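Putative pore-forming toxin (Bacteroides vulgatus ATCC 8482, PDB 3KOG) is of unproven function but is probably a pore-forming toxin, presumably a lipoprotein that acts at membranes. Local coordinates at residues E102-S107 / T191-I196; E139-D144 / T212-N217; A73-P78 / G86-T91; I40-G45 / E58-N63. One frame throughout, in Å; residues are numbered along the deposited sequence. Where two conformers were deposited one is given.

Interaction 1 of 4, residues E102-S107 / T191-I196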
loop_
_atom_site.group_PDB
_atom_site.type_symbol
_atom_site.label_atom_id
_atom_site.label_comp_id
_atom_site.label_asym_id
_atom_site.label_seq_id
_atom_site.Cartn_x
_atom_site.Cartn_y
_atom_site.Cartn_z
ATOM N N GLU A 102 16.522 -0.941 0.143
ATOM C CA GLU A 102 15.780 -1.625 -0.923
ATOM C C GLU A 102 16.477 -1.440 -2.262
ATOM O O GLU A 102 16.625 -0.324 -2.743
ATOM C CB GLU A 102 14.357 -1.120 -0.983
ATOM C CG GLU A 102 13.396 -2.005 -1.813
ATOM C CD GLU A 102 11.960 -1.510 -1.753
ATOM O OE1 GLU A 102 11.726 -0.463 -1.099
ATOM O OE2 GLU A 102 11.065 -2.191 -2.316
ATOM N N GLU A 103 16.891 -2.541 -2.855
ATOM C CA GLU A 103 17.726 -2.546 -4.044
ATOM C C GLU A 103 16.881 -2.683 -5.308
ATOM O O GLU A 103 17.290 -2.219 -6.367
ATOM C CB GLU A 103 18.681 -3.746 -4.023
ATOM C CG GLU A 103 19.689 -3.772 -2.839
ATOM C CD GLU A 103 20.578 -2.518 -2.786
ATOM O OE1 GLU A 103 20.873 -1.982 -3.871
ATOM O OE2 GLU A 103 20.947 -2.059 -1.683
ATOM N N SER A 104 15.739 -3.362 -5.226
ATOM C CA SER A 104 14.895 -3.580 -6.390
ATOM C C SER A 104 13.485 -4.000 -5.914
ATOM O O SER A 104 13.329 -4.531 -4.810
ATOM C CB SER A 104 15.495 -4.633 -7.310
ATOM O OG SER A 104 15.390 -5.911 -6.772
ATOM N N SER A 105 12.475 -3.707 -6.730
ATOM C CA SER A 105 11.113 -3.963 -6.352
ATOM C C SER A 105 10.269 -4.168 -7.602
ATOM O O SER A 105 10.377 -3.409 -8.550
ATOM C CB SER A 105 10.553 -2.820 -5.518
ATOM O OG SER A 105 9.401 -3.246 -4.851
ATOM N N ASN A 106 9.455 -5.208 -7.610
ATOM C CA ASN A 106 8.588 -5.462 -8.745
ATOM C C ASN A 106 7.230 -5.921 -8.256
ATOM O O ASN A 106 7.157 -6.880 -7.509
ATOM C CB ASN A 106 9.201 -6.533 -9.647
ATOM C CG ASN A 106 8.308 -6.880 -10.826
ATOM O OD1 ASN A 106 8.315 -6.182 -11.860
ATOM N ND2 ASN A 106 7.534 -7.964 -10.692
ATOM N N SER A 107 6.173 -5.234 -8.707
ATOM C CA SER A 107 4.810 -5.523 -8.319
ATOM C C SER A 107 4.052 -6.169 -9.451
ATOM O O SER A 107 4.244 -5.814 -10.624
ATOM C CB SER A 107 4.099 -4.281 -7.888
ATOM O OG SER A 107 4.872 -3.657 -6.903
ATOM N N THR A 191 7.667 -8.166 -4.945
ATOM C CA THR A 191 8.914 -8.854 -4.600
ATOM C C THR A 191 10.042 -7.807 -4.574
ATOM O O THR A 191 10.298 -7.132 -5.574
ATOM C CB THR A 191 9.259 -9.994 -5.579
ATOM O OG1 THR A 191 8.103 -10.864 -5.705
ATOM C CG2 THR A 191 10.544 -10.836 -5.077
ATOM N N SER A 192 10.666 -7.668 -3.405
ATOM C CA SER A 192 11.696 -6.672 -3.154
ATOM C C SER A 192 12.955 -7.307 -2.577
ATOM O O SER A 192 12.870 -8.161 -1.700
ATOM C CB SER A 192 11.153 -5.604 -2.203
ATOM O OG SER A 192 9.961 -4.970 -2.706
ATOM N N VAL A 193 14.104 -6.846 -3.023
ATOM C CA VAL A 193 15.395 -7.352 -2.569
ATOM C C VAL A 193 16.002 -6.217 -1.762
ATOM O O VAL A 193 16.030 -5.075 -2.230
ATOM C CB VAL A 193 16.329 -7.701 -3.753
ATOM C CG1 VAL A 193 17.763 -8.004 -3.267
ATOM C CG2 VAL A 193 15.730 -8.841 -4.631
ATOM N N TYR A 194 16.456 -6.540 -0.551
ATOM C CA TYR A 194 17.064 -5.609 0.356
ATOM C C TYR A 194 18.488 -6.037 0.666
ATOM O O TYR A 194 18.783 -7.232 0.783
ATOM C CB TYR A 194 16.317 -5.546 1.702
ATOM C CG TYR A 194 14.913 -5.001 1.651
ATOM C CD1 TYR A 194 13.851 -5.805 1.303
ATOM C CD2 TYR A 194 14.653 -3.624 1.836
ATOM C CE1 TYR A 194 12.558 -5.282 1.232
ATOM C CE2 TYR A 194 13.362 -3.136 1.736
ATOM C CZ TYR A 194 12.338 -3.975 1.435
ATOM O OH TYR A 194 11.038 -3.471 1.319
ATOM N N GLN A 195 19.360 -5.053 0.886
ATOM C CA GLN A 195 20.632 -5.308 1.556
ATOM C C GLN A 195 20.625 -4.612 2.910
ATOM O O GLN A 195 20.061 -3.484 3.078
ATOM C CB GLN A 195 21.814 -4.775 0.757
ATOM C CG GLN A 195 22.117 -5.543 -0.486
ATOM C CD GLN A 195 23.452 -5.107 -1.056
ATOM O OE1 GLN A 195 23.703 -3.931 -1.204
ATOM N NE2 GLN A 195 24.314 -6.046 -1.335
ATOM N N ILE A 196 21.253 -5.275 3.866
ATOM C CA ILE A 196 21.523 -4.681 5.150
ATOM C C ILE A 196 22.950 -4.162 5.063
ATOM O O ILE A 196 23.850 -4.907 4.716
ATOM C CB ILE A 196 21.352 -5.676 6.281
ATOM C CG1 ILE A 196 19.866 -6.066 6.349
ATOM C CG2 ILE A 196 21.856 -5.036 7.609
ATOM C CD1 ILE A 196 19.556 -7.227 7.219
HETATM O O HOH W 1 12.582 -7.446 -7.168
#
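Glu102 sets its CG over one face of the Tyr194 ring. CG is anti to the backbone N (chi1 -165°), which brings it 4.2 Å from the ring centroid in a CH-pi contact; Glu102 CB lies 3.5 Å from Tyr194 CE2. The carboxylate follows the ring with its plane only 22° away, and carries OE2 to 3.0 Å from Ser192 OG. On this same face of the sheet Ser105 OG and Ser192 OG share a hydrogen bond of 2.8 Å, in which either may be the donor. Tyr194 also meets the rings of Tyr159 and Phe211.

Strands 98-120 and 179-198 run antiparallel here, and a classic beta bulge interrupts their pairing: Glu103 and Ser104 both face Val193. Val193 O takes the N-H of Glu103 at 2.7 Å, nearly along the C=O axis, and that of Ser104 only weakly. The extra residue turns Glu103 toward strand 179-198, where its CG packs 3.8 Å from Gln195 CG; Glu103 OE2 is hydrogen-bonded to Gln101 NE2.

Ser104 OG, set between its own N and carbonyl carbon, lies beside Val193, 3.6 Å from its CB, on the face of Thr191 and Asn106. A water there donates to Thr191 O and lies 3.2 Å from Ser104 OG, while Thr191 OG1 is hydrogen-bonded to Asp214 OD1 of strand 207-225.

Interaction 2 of 4, residues E139-D144 / T212-N217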
loop_
_atom_site.group_PDB
_atom_site.type_symbol
_atom_site.label_atom_id
_atom_site.label_comp_id
_atom_site.label_asym_id
_atom_site.label_seq_id
_atom_site.Cartn_x
_atom_site.Cartn_y
_atom_site.Cartn_z
ATOM N N GLU A 139 6.308 -11.451 3.886
ATOM C CA GLU A 139 7.049 -12.680 4.182
ATOM C C GLU A 139 8.449 -12.631 3.548
ATOM O O GLU A 139 8.609 -12.209 2.396
ATOM C CB GLU A 139 6.289 -13.935 3.686
ATOM C CG GLU A 139 5.740 -13.840 2.248
ATOM C CD GLU A 139 5.203 -15.173 1.674
ATOM O OE1 GLU A 139 5.067 -16.166 2.444
ATOM O OE2 GLU A 139 4.927 -15.225 0.433
ATOM N N VAL A 140 9.463 -13.060 4.289
ATOM C CA VAL A 140 10.830 -13.156 3.744
ATOM C C VAL A 140 10.922 -14.495 3.023
ATOM O O VAL A 140 10.669 -15.523 3.625
ATOM C CB VAL A 140 11.904 -13.033 4.846
ATOM C CG1 VAL A 140 13.309 -13.331 4.275
ATOM C CG2 VAL A 140 11.881 -11.635 5.424
ATOM N N ILE A 141 11.210 -14.481 1.717
ATOM C CA ILE A 141 11.249 -15.730 0.934
ATOM C C ILE A 141 12.669 -16.179 0.664
ATOM O O ILE A 141 12.888 -17.271 0.180
ATOM C CB ILE A 141 10.402 -15.643 -0.369
ATOM C CG1 ILE A 141 10.989 -14.635 -1.396
ATOM C CG2 ILE A 141 8.924 -15.350 0.023
ATOM C CD1 ILE A 141 10.283 -14.553 -2.755
ATOM N N LYS A 142 13.644 -15.328 0.974
ATOM C CA LYS A 142 15.036 -15.707 0.791
ATOM C C LYS A 142 15.867 -14.863 1.734
ATOM O O LYS A 142 15.629 -13.665 1.908
ATOM C CB LYS A 142 15.468 -15.500 -0.671
ATOM C CG LYS A 142 16.830 -15.996 -0.999
ATOM C CD LYS A 142 17.115 -15.909 -2.509
ATOM C CE LYS A 142 18.625 -16.144 -2.762
ATOM N NZ LYS A 142 18.988 -15.870 -4.178
ATOM N N ASN A 143 16.867 -15.506 2.318
ATOM C CA ASN A 143 17.696 -14.887 3.310
ATOM C C ASN A 143 19.084 -15.483 3.252
ATOM O O ASN A 143 19.255 -16.657 3.561
ATOM C CB ASN A 143 17.064 -15.099 4.685
ATOM C CG ASN A 143 17.931 -14.632 5.809
ATOM O OD1 ASN A 143 18.914 -13.915 5.619
ATOM N ND2 ASN A 143 17.539 -15.001 7.028
ATOM N N ASP A 144 20.059 -14.652 2.873
ATOM C CA ASP A 144 21.422 -15.123 2.659
ATOM C C ASP A 144 22.305 -14.925 3.913
ATOM O O ASP A 144 23.495 -15.267 3.902
ATOM C CB ASP A 144 22.015 -14.433 1.417
ATOM C CG ASP A 144 21.234 -14.750 0.104
ATOM O OD1 ASP A 144 20.328 -15.619 0.073
ATOM O OD2 ASP A 144 21.555 -14.120 -0.924
ATOM N N THR A 212 15.119 -11.303 0.460
ATOM C CA THR A 212 14.061 -10.991 -0.487
ATOM C C THR A 212 12.706 -11.121 0.198
ATOM O O THR A 212 12.447 -12.097 0.907
ATOM C CB THR A 212 14.136 -11.921 -1.715
ATOM O OG1 THR A 212 15.425 -11.768 -2.345
ATOM C CG2 THR A 212 12.990 -11.585 -2.719
ATOM N N VAL A 213 11.855 -10.136 -0.034
ATOM C CA VAL A 213 10.541 -10.064 0.598
ATOM C C VAL A 213 9.378 -10.063 -0.402
ATOM O O VAL A 213 9.365 -9.252 -1.339
ATOM C CB VAL A 213 10.427 -8.809 1.412
ATOM C CG1 VAL A 213 9.073 -8.775 2.144
ATOM C CG2 VAL A 213 11.653 -8.703 2.389
ATOM N N ASP A 214 8.384 -10.911 -0.160
ATOM C CA ASP A 214 7.117 -10.758 -0.845
ATOM C C ASP A 214 6.159 -10.023 0.070
ATOM O O ASP A 214 5.932 -10.424 1.213
ATOM C CB ASP A 214 6.478 -12.109 -1.223
ATOM C CG ASP A 214 7.092 -12.751 -2.456
ATOM O OD1 ASP A 214 7.876 -12.121 -3.222
ATOM O OD2 ASP A 214 6.700 -13.900 -2.699
ATOM N N SER A 215 5.644 -8.906 -0.408
ATOM C CA SER A 215 4.724 -8.095 0.369
ATOM C C SER A 215 3.428 -7.915 -0.442
ATOM O O SER A 215 3.440 -7.861 -1.685
ATOM C CB SER A 215 5.305 -6.715 0.745
ATOM O OG SER A 215 5.685 -5.944 -0.353
ATOM N N TYR A 216 2.340 -7.799 0.297
ATOM C CA TYR A 216 1.012 -7.858 -0.273
ATOM C C TYR A 216 0.221 -6.662 0.126
ATOM O O TYR A 216 0.315 -6.227 1.248
ATOM C CB TYR A 216 0.273 -9.107 0.198
ATOM C CG TYR A 216 0.950 -10.374 -0.235
ATOM C CD1 TYR A 216 1.982 -10.929 0.525
ATOM C CD2 TYR A 216 0.612 -10.980 -1.427
ATOM C CE1 TYR A 216 2.641 -12.035 0.115
ATOM C CE2 TYR A 216 1.256 -12.127 -1.845
ATOM C CZ TYR A 216 2.263 -12.650 -1.057
ATOM O OH TYR A 216 2.929 -13.768 -1.468
ATOM N N ASN A 217 -0.558 -6.116 -0.805
ATOM C CA ASN A 217 -1.512 -5.057 -0.474
ATOM C C ASN A 217 -2.690 -5.099 -1.456
ATOM O O ASN A 217 -2.625 -5.800 -2.447
ATOM C CB ASN A 217 -0.859 -3.666 -0.444
ATOM C CG ASN A 217 -0.453 -3.154 -1.807
ATOM O OD1 ASN A 217 0.338 -3.770 -2.501
ATOM N ND2 ASN A 217 -0.999 -2.003 -2.195
#
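Glu139 and Ile141 meet Asp214, Tyr216 and Thr212 where strand 126-143 pairs antiparallel with strand 207-225, and the pairing contains a classic beta bulge: Ile141 and Lys142 both face Thr212. The backbone bonds show the consequence. Glu139 and Asp214 exchange a reciprocal pair, after which Thr212 O receives Ile141 N at 2.8 Å and Lys142 N only weakly, at 3.4 Å; Thr212 N returns a bond to Lys142 O.

The apolar contacts divide between the faces. Val140 and Val213 share one, with their CG2 methyls 4.2 Å apart, and Tyr159 touches both. On the face carrying Thr212 and Asp214, Ile141 crosses Asp214 at about a right angle. Its CG1 lies between the backbone N and carbonyl carbon (chi1 67°) and passes 3.9 Å from Thr212 CG2, while Ile141 CD1 lies against the carboxylate, 3.5 Å from Asp214 OD1.

Charge and polarity gather on that face. In the conformer given, Glu139 lies beside Asp214, pointing the same way, with Glu139 OE2 3.8 Å from Asp214 OD2. This might raise the proton affinity of one, though the Tyr216 and Thr191 hydroxyls, the latter already holding OD1, and, weakly, Lys189 would offset it. Tyr216 OH donates to this conformer's Glu139 OE2 over 3.1 Å; the oxygen sits at the edge of the ring, in its plane, whereas the hydroxyl meets the carboxylate from 38° above its plane.

Interaction 3 of 4, residues A73-P78 / G86-T91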
loop_
_atom_site.group_PDB
_atom_site.type_symbol
_atom_site.label_atom_id
_atom_site.label_comp_id
_atom_site.label_asym_id
_atom_site.label_seq_id
_atom_site.Cartn_x
_atom_site.Cartn_y
_atom_site.Cartn_z
ATOM N N ALA A 73 12.611 4.994 4.600
ATOM C CA ALA A 73 12.158 4.060 3.569
ATOM C C ALA A 73 11.371 4.849 2.573
ATOM O O ALA A 73 10.800 5.866 2.893
ATOM C CB ALA A 73 11.261 2.955 4.144
ATOM N N SER A 74 11.346 4.345 1.359
ATOM C CA SER A 74 10.547 4.929 0.314
ATOM C C SER A 74 9.406 3.985 -0.089
ATOM O O SER A 74 9.522 2.744 0.029
ATOM C CB SER A 74 11.453 5.291 -0.850
ATOM O OG SER A 74 12.373 6.288 -0.442
ATOM N N VAL A 75 8.300 4.570 -0.515
ATOM C CA VAL A 75 7.157 3.834 -0.988
ATOM C C VAL A 75 6.638 4.516 -2.268
ATOM O O VAL A 75 6.546 5.750 -2.382
ATOM C CB VAL A 75 6.066 3.751 0.082
ATOM C CG1 VAL A 75 5.636 5.129 0.474
ATOM C CG2 VAL A 75 4.898 2.957 -0.429
ATOM N N THR A 76 6.335 3.700 -3.251
ATOM C CA THR A 76 5.812 4.243 -4.542
ATOM C C THR A 76 4.285 4.119 -4.462
ATOM O O THR A 76 3.748 3.023 -4.302
ATOM C CB THR A 76 6.410 3.478 -5.737
ATOM O OG1 THR A 76 7.796 3.739 -5.763
ATOM C CG2 THR A 76 5.748 3.971 -7.110
ATOM N N ILE A 77 3.596 5.233 -4.447
ATOM C CA ILE A 77 2.143 5.265 -4.668
ATOM C C ILE A 77 1.927 4.877 -6.129
ATOM O O ILE A 77 2.548 5.469 -7.056
ATOM C CB ILE A 77 1.578 6.720 -4.420
ATOM C CG1 ILE A 77 1.820 7.200 -2.999
ATOM C CG2 ILE A 77 0.067 6.867 -4.811
ATOM C CD1 ILE A 77 1.588 8.741 -2.847
ATOM N N PRO A 78 1.030 3.901 -6.399
ATOM C CA PRO A 78 0.715 3.573 -7.764
ATOM C C PRO A 78 -0.134 4.650 -8.450
ATOM O O PRO A 78 -0.837 5.393 -7.786
ATOM C CB PRO A 78 -0.077 2.287 -7.633
ATOM C CG PRO A 78 -0.849 2.489 -6.281
ATOM C CD PRO A 78 0.148 3.204 -5.418
ATOM N N GLY A 86 -6.444 2.340 -2.515
ATOM C CA GLY A 86 -5.415 1.420 -2.081
ATOM C C GLY A 86 -4.741 1.853 -0.784
ATOM O O GLY A 86 -4.894 3.000 -0.350
ATOM N N ALA A 87 -4.018 0.916 -0.166
ATOM C CA ALA A 87 -3.258 1.222 1.021
ATOM C C ALA A 87 -2.043 0.282 1.042
ATOM O O ALA A 87 -2.157 -0.858 0.583
ATOM C CB ALA A 87 -4.121 1.012 2.278
ATOM N N LYS A 88 -0.948 0.713 1.677
ATOM C CA LYS A 88 0.277 -0.119 1.775
ATOM C C LYS A 88 0.949 0.276 3.075
ATOM O O LYS A 88 0.985 1.476 3.399
ATOM C CB LYS A 88 1.225 0.260 0.619
ATOM C CG LYS A 88 2.134 -0.846 0.115
ATOM C CD LYS A 88 3.167 -0.313 -0.929
ATOM C CE LYS A 88 2.629 0.654 -2.030
ATOM N NZ LYS A 88 3.246 0.550 -3.408
ATOM N N GLU A 89 1.481 -0.694 3.782
ATOM C CA GLU A 89 2.349 -0.451 4.933
ATOM C C GLU A 89 3.775 -0.301 4.491
ATOM O O GLU A 89 4.165 -0.901 3.481
ATOM C CB GLU A 89 2.286 -1.631 5.927
ATOM C CG GLU A 89 1.002 -1.690 6.650
ATOM C CD GLU A 89 1.022 -2.661 7.843
ATOM O OE1 GLU A 89 1.849 -3.596 7.850
ATOM O OE2 GLU A 89 0.184 -2.460 8.768
ATOM N N VAL A 90 4.561 0.501 5.203
ATOM C CA VAL A 90 5.979 0.585 4.893
ATOM C C VAL A 90 6.745 0.486 6.186
ATOM O O VAL A 90 6.424 1.174 7.171
ATOM C CB VAL A 90 6.342 1.892 4.154
ATOM C CG1 VAL A 90 5.969 3.123 4.971
ATOM C CG2 VAL A 90 7.858 1.890 3.706
ATOM N N THR A 91 7.743 -0.384 6.183
ATOM C CA THR A 91 8.584 -0.627 7.356
ATOM C C THR A 91 9.807 0.307 7.294
ATOM O O THR A 91 10.508 0.384 6.249
ATOM C CB THR A 91 9.055 -2.085 7.378
ATOM O OG1 THR A 91 7.921 -2.956 7.513
ATOM C CG2 THR A 91 10.055 -2.385 8.538
HETATM O O HOH W 2 6.679 0.798 -2.899
#
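Ala73 and Val75 face Val90 and Lys88 across the interface between two beta sheets, a sandwich-like packing in which the small sheet of strands 39-42, 58-66 and 69-77 lies against the larger mixed sheet through strand 85-94. The two segments run nearly antiparallel at 161°, but their axes are 7.4 Å apart, too far for backbone pairing, and side chains make the join. This lies in the DUF3869 region, which belongs to the transthyretin clan.

Apolar contacts come first. Val90 CG2, anti to its backbone N, reaches Ala73 CB at 3.6 Å. Val75 and Lys88 approach tip to tip, with Val75 CG2 3.6 Å from Lys88 CE. Ile21 and Ile62 pack against both Val75 and Val90, extending the apolar layer.

The polar contacts are made mainly by the end of the lysine. Its chain leaves extended and then turns at chi3 (-44°), placing CE against the valine methyl. Ala73 CB also abuts a backbone carbonyl, 3.4 Å from Thr91 O. A water accepts from Thr76 N at 2.9 Å and, weakly, from the ammonium. The stronger bond is direct: Lys88 NZ donates to Thr76 O over 2.7 Å, meeting the carbonyl at a C=O...N angle of 161°.

Interaction 4 of 4, residues I40-G45 / E58-N63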
loop_
_atom_site.group_PDB
_atom_site.type_symbol
_atom_site.label_atom_id
_atom_site.label_comp_id
_atom_site.label_asym_id
_atom_site.label_seq_id
_atom_site.Cartn_x
_atom_site.Cartn_y
_atom_site.Cartn_z
ATOM N N ILE A 40 8.032 10.848 13.277
ATOM C CA ILE A 40 7.859 10.365 11.932
ATOM C C ILE A 40 7.565 11.492 10.987
ATOM O O ILE A 40 6.683 12.305 11.251
ATOM C CB ILE A 40 6.716 9.314 11.849
ATOM C CG1 ILE A 40 7.073 8.136 12.762
ATOM C CG2 ILE A 40 6.544 8.833 10.420
ATOM C CD1 ILE A 40 5.977 7.060 12.860
ATOM N N SER A 41 8.232 11.494 9.833
ATOM C CA SER A 41 8.009 12.527 8.862
ATOM C C SER A 41 7.806 11.951 7.463
ATOM O O SER A 41 8.430 10.943 7.070
ATOM C CB SER A 41 9.175 13.529 8.879
ATOM O OG SER A 41 10.384 12.889 8.520
ATOM N N PHE A 42 6.890 12.564 6.734
ATOM C CA PHE A 42 6.622 12.245 5.345
ATOM C C PHE A 42 7.232 13.342 4.501
ATOM O O PHE A 42 6.950 14.498 4.781
ATOM C CB PHE A 42 5.119 12.267 5.078
ATOM C CG PHE A 42 4.336 11.221 5.799
ATOM C CD1 PHE A 42 3.907 11.430 7.094
ATOM C CD2 PHE A 42 4.065 10.000 5.184
ATOM C CE1 PHE A 42 3.178 10.426 7.797
ATOM C CE2 PHE A 42 3.311 9.017 5.845
ATOM C CZ PHE A 42 2.848 9.241 7.132
ATOM N N SER A 43 8.041 13.001 3.484
ATOM C CA SER A 43 8.598 13.959 2.531
ATOM C C SER A 43 7.573 14.876 1.889
ATOM O O SER A 43 7.856 16.038 1.699
ATOM C CB SER A 43 9.401 13.289 1.382
ATOM O OG SER A 43 8.591 12.400 0.658
ATOM N N LYS A 44 6.421 14.318 1.578
ATOM C CA LYS A 44 5.294 15.070 1.089
ATOM C C LYS A 44 4.060 14.373 1.646
ATOM O O LYS A 44 3.963 13.132 1.681
ATOM C CB LYS A 44 5.281 15.154 -0.475
ATOM C CG LYS A 44 6.302 16.208 -0.997
ATOM C CD LYS A 44 6.350 16.459 -2.498
ATOM C CE LYS A 44 7.106 17.740 -2.756
ATOM N NZ LYS A 44 8.511 17.610 -2.491
ATOM N N GLY A 45 3.134 15.206 2.126
ATOM C CA GLY A 45 1.837 14.781 2.517
ATOM C C GLY A 45 1.765 14.219 3.920
ATOM O O GLY A 45 2.755 14.266 4.656
ATOM N N GLU A 58 3.926 8.234 -7.626
ATOM C CA GLU A 58 4.882 9.127 -6.953
ATOM C C GLU A 58 5.542 8.403 -5.786
ATOM O O GLU A 58 4.913 7.606 -5.103
ATOM C CB GLU A 58 4.089 10.345 -6.465
ATOM C CG GLU A 58 4.698 11.203 -5.505
ATOM C CD GLU A 58 3.804 12.399 -5.122
ATOM O OE1 GLU A 58 2.568 12.248 -5.069
ATOM O OE2 GLU A 58 4.375 13.442 -4.817
ATOM N N SER A 59 6.814 8.743 -5.561
ATOM C CA SER A 59 7.624 8.186 -4.495
ATOM C C SER A 59 7.647 9.108 -3.297
ATOM O O SER A 59 7.995 10.295 -3.420
ATOM C CB SER A 59 9.064 7.952 -4.956
ATOM O OG SER A 59 9.786 7.274 -3.934
ATOM N N ILE A 60 7.282 8.562 -2.142
ATOM C CA ILE A 60 7.246 9.298 -0.855
ATOM C C ILE A 60 8.344 8.688 0.018
ATOM O O ILE A 60 8.447 7.462 0.086
ATOM C CB ILE A 60 5.897 9.061 -0.121
ATOM C CG1 ILE A 60 4.691 9.435 -1.028
ATOM C CG2 ILE A 60 5.845 9.811 1.245
ATOM C CD1 ILE A 60 4.723 10.907 -1.506
ATOM N N ASN A 61 9.138 9.519 0.674
ATOM C CA ASN A 61 10.151 9.039 1.576
ATOM C C ASN A 61 9.631 9.269 3.000
ATOM O O ASN A 61 9.148 10.365 3.347
ATOM C CB ASN A 61 11.480 9.763 1.361
ATOM C CG ASN A 61 12.176 9.360 0.070
ATOM O OD1 ASN A 61 11.678 8.572 -0.714
ATOM N ND2 ASN A 61 13.333 9.933 -0.159
ATOM N N ILE A 62 9.723 8.244 3.825
ATOM C CA ILE A 62 9.299 8.365 5.239
ATOM C C ILE A 62 10.527 8.264 6.131
ATOM O O ILE A 62 11.262 7.314 5.991
ATOM C CB ILE A 62 8.306 7.285 5.614
ATOM C CG1 ILE A 62 7.049 7.377 4.743
ATOM C CG2 ILE A 62 7.795 7.504 7.056
ATOM C CD1 ILE A 62 7.037 6.413 3.595
ATOM N N ASN A 63 10.751 9.250 6.996
ATOM C CA ASN A 63 11.858 9.219 7.922
ATOM C C ASN A 63 11.339 9.051 9.355
ATOM O O ASN A 63 10.232 9.523 9.681
ATOM C CB ASN A 63 12.689 10.502 7.822
ATOM C CG ASN A 63 13.624 10.501 6.615
ATOM O OD1 ASN A 63 13.188 10.633 5.471
ATOM N ND2 ASN A 63 14.918 10.366 6.875
HETATM O O HOH W 3 10.818 12.250 5.171
HETATM O O HOH W 4 8.443 12.810 -1.761
#
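Ser43 stands opposite Asn61 where strand 39-42 leaves its antiparallel pairing with strand 58-66, and its short side chain replaces a backbone acceptor. Ser43 CB comes first, 3.5 Å from Asn61 O, the carbonyl that accepts Ser43 N. Beyond it, OG is set between the serine's own N and carbonyl carbon (chi1 59°), which turns it to the neighbouring strand. There Ser43 OG accepts the N-H of Asn61 over 2.9 Å in a nearly straight bond, 167° at the hydrogen. The same oxygen rests 3.8 Å from Ile60 CG2, and a water close to it donates to Ser59 O.

Two residues earlier, Ser41 and Asn63 form a regular hydrogen-bonded pair. In the conformers given, Ser41 OG packs 3.4 Å from Asn63 CB, and a second water lies between Asn61 O and Asn63 OD1. The opposite face is apolar: Ile40 and Ile62 lie side by side with their CG2 methyls 3.8 Å apart, and Phe42 runs alongside Ile62, with Phe42 CD2 4.0 Å from Ile62 CG1. Ile60 CG2 approaches the edge of the phenyl ring near its plane. Pro23 and Tyr49 add to this layer, which belongs to the DUF3869 region and faces strand 18-27 of the larger sheet.

The chemistry is thus two-sided. Serine and asparagine groups with water occupy one face, where Asn61 OD1 is hydrogen-bonded to Ser74 OG of strand 69-77; aliphatic and aromatic groups hold the other, consistent with a sheet that turns one face to the sandwich interior. The Ser43 hydroxyl supplies the second bond of the Ser43-Asn61 pair, in place of a backbone carbonyl, as strand 39-42 ends.

From the N terminus, interaction 4 closes first, joining 40-45 to 58-63 around a short loop that includes strand 48-50. Strand 58-66 passes into 69-77, and interaction 3 then closes a seven-residue link, bringing 73-78 over 86-91 and so joining the small sheet to the large one. These two are in series with the rest. Interactions 1 and 2 cross: their segments alternate along the chain, 102-107 and 139-144 finding partners in the successive strands 179-198 and 207-225. Those strands are neighbours, joined by Ser192 O with Val213 N. Interaction 2 also reaches interaction 3, through Asn217 ND2 and Ala87 O.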